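Local coordinates for 4-hydroxy-tetrahydrodipicolinate synthase (Aquifex aeolicus, PDB 2EHH), which probably catalyses the condensation of pyruvate with aspartate semialdehyde to 4-hydroxy-tetrahydrodipicolinate, a step in lysine biosynthesis, at residues Gly98-Val103 against Ile130-Pro135; Ser182-Asp187 against Gly201-Ala206. All coordinates share one frame; numbering follows the deposited sequence.

Interaction 1: residues Gly98-Val103 against Ile130-Pro135; sequences GALVVV and IIYNIP
Ala99 and Ile130 open the parallel pairing of two neighbouring strands of the TIM barrel: Ile130 N donates to Ala99 O at 2.8 Å in a nearly straight bond. The pair closes a beta-alpha-beta unit whose crossover is helix 111-124, and the strand segments run at 33° to each other. Leu100 faces the barrel interior; its CG, anti to the backbone N (chi1 -179°), is carried over the neighbouring strand, and the fork there sends CD1 to 4.0 Å from Ile130 CG2 and CD2 to 3.9 Å from Tyr132 CD2. Val101 turns the other way, with Ile131, against Phe118 of helix 111-124. Its N and O both bond strand 130-133, either side of Ile131: Val101 N to Ile130 O at 2.9 Å and Tyr132 N to Val101 O at 3.0 Å; the latter is bent to 142°, its donor standing well above the carbonyl plane. Val102 returns to the interior and sets CG2 3.7 Å from Tyr132 CD2. Tyr132 is the predicted proton donor and acceptor, and Tyr106 of the second subunit packs on both residues. Val103 ends the ladder: its N binds Tyr132 O at 2.9 Å, and its own CG2 sits 3.4 Å from that same Tyr132 O.

Interaction 2: residues Ser182-Asp187 against Gly201-Ala206; sequences SVLSGD and GVISVA
Ser185 is gripped by the neighbouring strand through both its main-chain polar atoms: Ser185 N donates to Gly201 O at 2.9 Å (169°), and Ser185 O accepts from Ile203 N, also at 2.9 Å. These two bonds flank Val202 and form the parallel bridge that joins the last two strands of the TIM barrel, with helix 191-196 in the crossover between them. The strand segments run at 45° to each other, and the two segments share two main-chain bonds.

Side chains pack on both faces of the bridge. On the interior face, Leu184 forks over its partners: CD1 meets Ile203 CD1 at 3.9 Å, and CD2 rests on bare backbone, 3.7 Å from Gly201 N. Gly201 has no side chain to stand between that methyl and the strand. On the outer face, Val202 holds CG2 anti to the backbone N, which brings it to 3.2 Å from Ser185 O and 3.9 Å from Ser185 CB; CG1 takes the crowded position between N and the carbonyl carbon.

Further out, Ser185 OG, anti to its backbone N (chi1 172°), accepts from Asp187 N at 3.2 Å in an ST turn that bends the chain as it leaves the strand. Thr191 adds a weak hydrogen bond to the same OG, and Met194 of helix 191-196 packs on the serine. After Ile203 the second strand is tied down by Asp188, whose carboxylate binds Ser204 OG and the backbone N of Val205 and Ala206.

Gly201 N is buried here without a hydrogen-bonding partner; the hydrogen bonds between 182-187 and 201-206 are the two made by Ser185, and Val183 pairs with Lys200 just before. Since Ile203 is a predicted pyruvate-binding residue, the bond from its N to Ser185 O is consistent with fixing the backbone at that site.

In the fold
Interactions 1 and 2 lie in the same closed eight-stranded barrel, their centres 12 Å apart. Between them runs strand 157-162, which carries Lys161, the predicted Schiff-base residue; strands 129-133 and 182-185 flank it and bond to it along the sheet. The side chain of Tyr132, from interaction 1, comes within about 3 Å of that of Lys161 at the nearest atoms, and that of Ile203, from interaction 2, within about 4 Å. Tyr132 also lies about 4 Å, nearest atoms again, from the side chain of Thr43 of the predicted proton relay. The two contacts touch directly across the interior, where Leu100 CD1 packs 3.9 Å from Ile203 CD1, an apolar junction linking two non-adjacent strands.

Interaction 1: residues Gly98-Val103 against Ile130-Pro135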
loop_
_atom_site.group_PDB
_atom_site.type_symbol
_atom_site.label_atom_id
_atom_site.label_comp_id
_atom_site.label_asym_id
_atom_site.label_seq_id
_atom_site.Cartn_x
_atom_site.Cartn_y
_atom_site.Cartn_z
ATOM N N GLY A 98 1.842 20.766 -28.175
ATOM C CA GLY A 98 1.059 19.728 -27.533
ATOM C C GLY A 98 0.584 20.171 -26.166
ATOM O O GLY A 98 1.064 21.172 -25.633
ATOM N N ALA A 99 -0.368 19.431 -25.609
ATOM C CA ALA A 99 -0.908 19.739 -24.291
ATOM C C ALA A 99 -0.787 18.520 -23.381
ATOM O O ALA A 99 -1.187 17.419 -23.756
ATOM C CB ALA A 99 -2.372 20.153 -24.406
ATOM N N LEU A 100 -0.213 18.724 -22.197
ATOM C CA LEU A 100 -0.058 17.656 -21.212
ATOM C C LEU A 100 -1.246 17.806 -20.267
ATOM O O LEU A 100 -1.382 18.824 -19.588
ATOM C CB LEU A 100 1.245 17.823 -20.429
ATOM C CG LEU A 100 1.534 16.739 -19.383
ATOM C CD1 LEU A 100 2.379 15.636 -20.012
ATOM C CD2 LEU A 100 2.276 17.350 -18.211
ATOM N N VAL A 101 -2.108 16.799 -20.233
ATOM C CA VAL A 101 -3.301 16.840 -19.405
ATOM C C VAL A 101 -3.232 15.787 -18.315
ATOM O O VAL A 101 -3.333 14.592 -18.585
ATOM C CB VAL A 101 -4.547 16.607 -20.266
ATOM C CG1 VAL A 101 -5.802 16.714 -19.414
ATOM C CG2 VAL A 101 -4.571 17.623 -21.411
ATOM N N VAL A 102 -3.047 16.234 -17.081
ATOM C CA VAL A 102 -2.938 15.310 -15.962
ATOM C C VAL A 102 -4.265 14.636 -15.636
ATOM O O VAL A 102 -5.342 15.200 -15.859
ATOM C CB VAL A 102 -2.406 16.039 -14.693
ATOM C CG1 VAL A 102 -3.469 16.996 -14.153
ATOM C CG2 VAL A 102 -1.999 15.023 -13.629
ATOM N N VAL A 103 -4.185 13.405 -15.144
ATOM C CA VAL A 103 -5.380 12.683 -14.734
ATOM C C VAL A 103 -5.861 13.486 -13.528
ATOM O O VAL A 103 -5.066 13.817 -12.656
ATOM C CB VAL A 103 -5.039 11.242 -14.271
ATOM C CG1 VAL A 103 -6.229 10.622 -13.549
ATOM C CG2 VAL A 103 -4.637 10.392 -15.466
ATOM N N ILE A 130 -1.228 14.671 -24.461
ATOM C CA ILE A 130 -0.471 13.647 -23.750
ATOM C C ILE A 130 -1.116 13.455 -22.383
ATOM O O ILE A 130 -1.210 14.398 -21.599
ATOM C CB ILE A 130 0.999 14.067 -23.507
ATOM C CG1 ILE A 130 1.660 14.475 -24.823
ATOM C CG2 ILE A 130 1.773 12.907 -22.862
ATOM C CD1 ILE A 130 3.087 14.981 -24.665
ATOM N N ILE A 131 -1.574 12.241 -22.108
ATOM C CA ILE A 131 -2.175 11.942 -20.815
ATOM C C ILE A 131 -1.044 11.888 -19.788
ATOM O O ILE A 131 0.052 11.406 -20.088
ATOM C CB ILE A 131 -2.894 10.575 -20.845
ATOM C CG1 ILE A 131 -4.133 10.665 -21.736
ATOM C CG2 ILE A 131 -3.278 10.151 -19.427
ATOM C CD1 ILE A 131 -4.772 9.314 -22.031
ATOM N N TYR A 132 -1.294 12.388 -18.582
ATOM C CA TYR A 132 -0.269 12.356 -17.546
ATOM C C TYR A 132 -0.789 11.559 -16.357
ATOM O O TYR A 132 -1.655 12.023 -15.613
ATOM C CB TYR A 132 0.112 13.783 -17.124
ATOM C CG TYR A 132 1.159 13.856 -16.030
ATOM C CD1 TYR A 132 2.004 12.778 -15.766
ATOM C CD2 TYR A 132 1.328 15.022 -15.276
ATOM C CE1 TYR A 132 2.988 12.856 -14.785
ATOM C CE2 TYR A 132 2.314 15.107 -14.294
ATOM C CZ TYR A 132 3.139 14.020 -14.058
ATOM O OH TYR A 132 4.135 14.101 -13.109
ATOM N N ASN A 133 -0.256 10.351 -16.199
ATOM C CA ASN A 133 -0.658 9.457 -15.119
ATOM C C ASN A 133 0.396 9.428 -14.022
ATOM O O ASN A 133 1.547 9.062 -14.265
ATOM C CB ASN A 133 -0.865 8.039 -15.672
ATOM C CG ASN A 133 -1.378 7.062 -14.623
ATOM O OD1 ASN A 133 -2.463 7.244 -14.065
ATOM N ND2 ASN A 133 -0.604 6.012 -14.360
ATOM N N ILE A 134 0.002 9.827 -12.817
ATOM C CA ILE A 134 0.908 9.826 -11.675
ATOM C C ILE A 134 0.089 9.605 -10.406
ATOM O O ILE A 134 -0.170 10.526 -9.629
ATOM C CB ILE A 134 1.730 11.142 -11.586
ATOM C CG1 ILE A 134 2.656 11.086 -10.367
ATOM C CG2 ILE A 134 0.801 12.359 -11.552
ATOM C CD1 ILE A 134 3.858 12.019 -10.457
ATOM N N PRO A 135 -0.338 8.355 -10.191
ATOM C CA PRO A 135 -1.139 7.947 -9.037
ATOM C C PRO A 135 -0.594 8.415 -7.684
ATOM O O PRO A 135 -1.371 8.730 -6.782
ATOM C CB PRO A 135 -1.163 6.422 -9.156
ATOM C CG PRO A 135 -1.112 6.209 -10.636
ATOM C CD PRO A 135 -0.068 7.205 -11.076
#

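Interaction 2: residues Ser182-Asp187 against Gly201-Ala206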
loop_
_atom_site.group_PDB
_atom_site.type_symbol
_atom_site.label_atom_id
_atom_site.label_comp_id
_atom_site.label_asym_id
_atom_site.label_seq_id
_atom_site.Cartn_x
_atom_site.Cartn_y
_atom_site.Cartn_z
ATOM N N SER A 182 2.359 6.741 -28.087
ATOM C CA SER A 182 3.687 6.867 -27.512
ATOM C C SER A 182 3.704 6.923 -25.989
ATOM O O SER A 182 2.996 7.722 -25.378
ATOM C CB SER A 182 4.375 8.108 -28.078
ATOM O OG SER A 182 5.507 8.455 -27.300
ATOM N N VAL A 183 4.505 6.056 -25.382
ATOM C CA VAL A 183 4.644 6.051 -23.932
ATOM C C VAL A 183 5.921 6.796 -23.560
ATOM O O VAL A 183 6.998 6.517 -24.091
ATOM C CB VAL A 183 4.743 4.625 -23.362
ATOM C CG1 VAL A 183 5.018 4.690 -21.858
ATOM C CG2 VAL A 183 3.456 3.865 -23.635
ATOM N N LEU A 184 5.797 7.753 -22.651
ATOM C CA LEU A 184 6.946 8.522 -22.204
ATOM C C LEU A 184 7.162 8.270 -20.719
ATOM O O LEU A 184 6.213 8.299 -19.935
ATOM C CB LEU A 184 6.708 10.010 -22.446
ATOM C CG LEU A 184 6.575 10.434 -23.913
ATOM C CD1 LEU A 184 6.108 11.878 -23.995
ATOM C CD2 LEU A 184 7.918 10.260 -24.608
ATOM N N SER A 185 8.408 8.012 -20.337
ATOM C CA SER A 185 8.732 7.770 -18.934
ATOM C C SER A 185 8.495 9.028 -18.117
ATOM O O SER A 185 8.883 10.124 -18.524
ATOM C CB SER A 185 10.194 7.357 -18.781
ATOM O OG SER A 185 10.554 7.299 -17.409
ATOM N N GLY A 186 7.860 8.865 -16.961
ATOM C CA GLY A 186 7.602 10.002 -16.097
ATOM C C GLY A 186 8.523 9.967 -14.891
ATOM O O GLY A 186 8.286 10.642 -13.892
ATOM N N ASP A 187 9.584 9.174 -14.986
ATOM C CA ASP A 187 10.542 9.046 -13.898
ATOM C C ASP A 187 11.922 8.721 -14.453
ATOM O O ASP A 187 12.111 7.699 -15.115
ATOM C CB ASP A 187 10.065 7.968 -12.927
ATOM C CG ASP A 187 8.888 8.434 -12.080
ATOM O OD1 ASP A 187 9.058 9.399 -11.297
ATOM O OD2 ASP A 187 7.794 7.840 -12.203
ATOM N N GLY A 201 10.679 7.807 -24.969
ATOM C CA GLY A 201 11.435 8.903 -24.401
ATOM C C GLY A 201 11.066 9.146 -22.952
ATOM O O GLY A 201 10.494 8.276 -22.294
ATOM N N VAL A 202 11.387 10.339 -22.461
ATOM C CA VAL A 202 11.097 10.695 -21.080
ATOM C C VAL A 202 10.771 12.173 -20.905
ATOM O O VAL A 202 11.307 13.028 -21.614
ATOM C CB VAL A 202 12.311 10.373 -20.162
ATOM C CG1 VAL A 202 13.550 11.127 -20.644
ATOM C CG2 VAL A 202 12.001 10.762 -18.719
ATOM N N ILE A 203 9.853 12.467 -19.988
ATOM C CA ILE A 203 9.544 13.851 -19.652
ATOM C C ILE A 203 10.259 13.872 -18.310
ATOM O O ILE A 203 9.737 13.412 -17.291
ATOM C CB ILE A 203 8.032 14.104 -19.531
ATOM C CG1 ILE A 203 7.408 14.056 -20.933
ATOM C CG2 ILE A 203 7.783 15.471 -18.906
ATOM C CD1 ILE A 203 5.920 14.353 -20.986
ATOM N N SER A 204 11.492 14.368 -18.368
ATOM C CA SER A 204 12.448 14.406 -17.268
ATOM C C SER A 204 12.560 15.617 -16.348
ATOM O O SER A 204 12.239 16.747 -16.720
ATOM C CB SER A 204 13.836 14.114 -17.867
ATOM O OG SER A 204 14.896 14.415 -16.978
ATOM N N VAL A 205 13.030 15.343 -15.131
ATOM C CA VAL A 205 13.283 16.361 -14.123
ATOM C C VAL A 205 14.793 16.618 -14.169
ATOM O O VAL A 205 15.241 17.765 -14.165
ATOM C CB VAL A 205 12.894 15.865 -12.700
ATOM C CG1 VAL A 205 13.489 16.779 -11.640
ATOM C CG2 VAL A 205 11.377 15.833 -12.559
ATOM N N ALA A 206 15.567 15.534 -14.230
ATOM C CA ALA A 206 17.027 15.614 -14.269
ATOM C C ALA A 206 17.523 16.434 -15.455
ATOM O O ALA A 206 18.623 16.986 -15.422
ATOM C CB ALA A 206 17.629 14.211 -14.320
#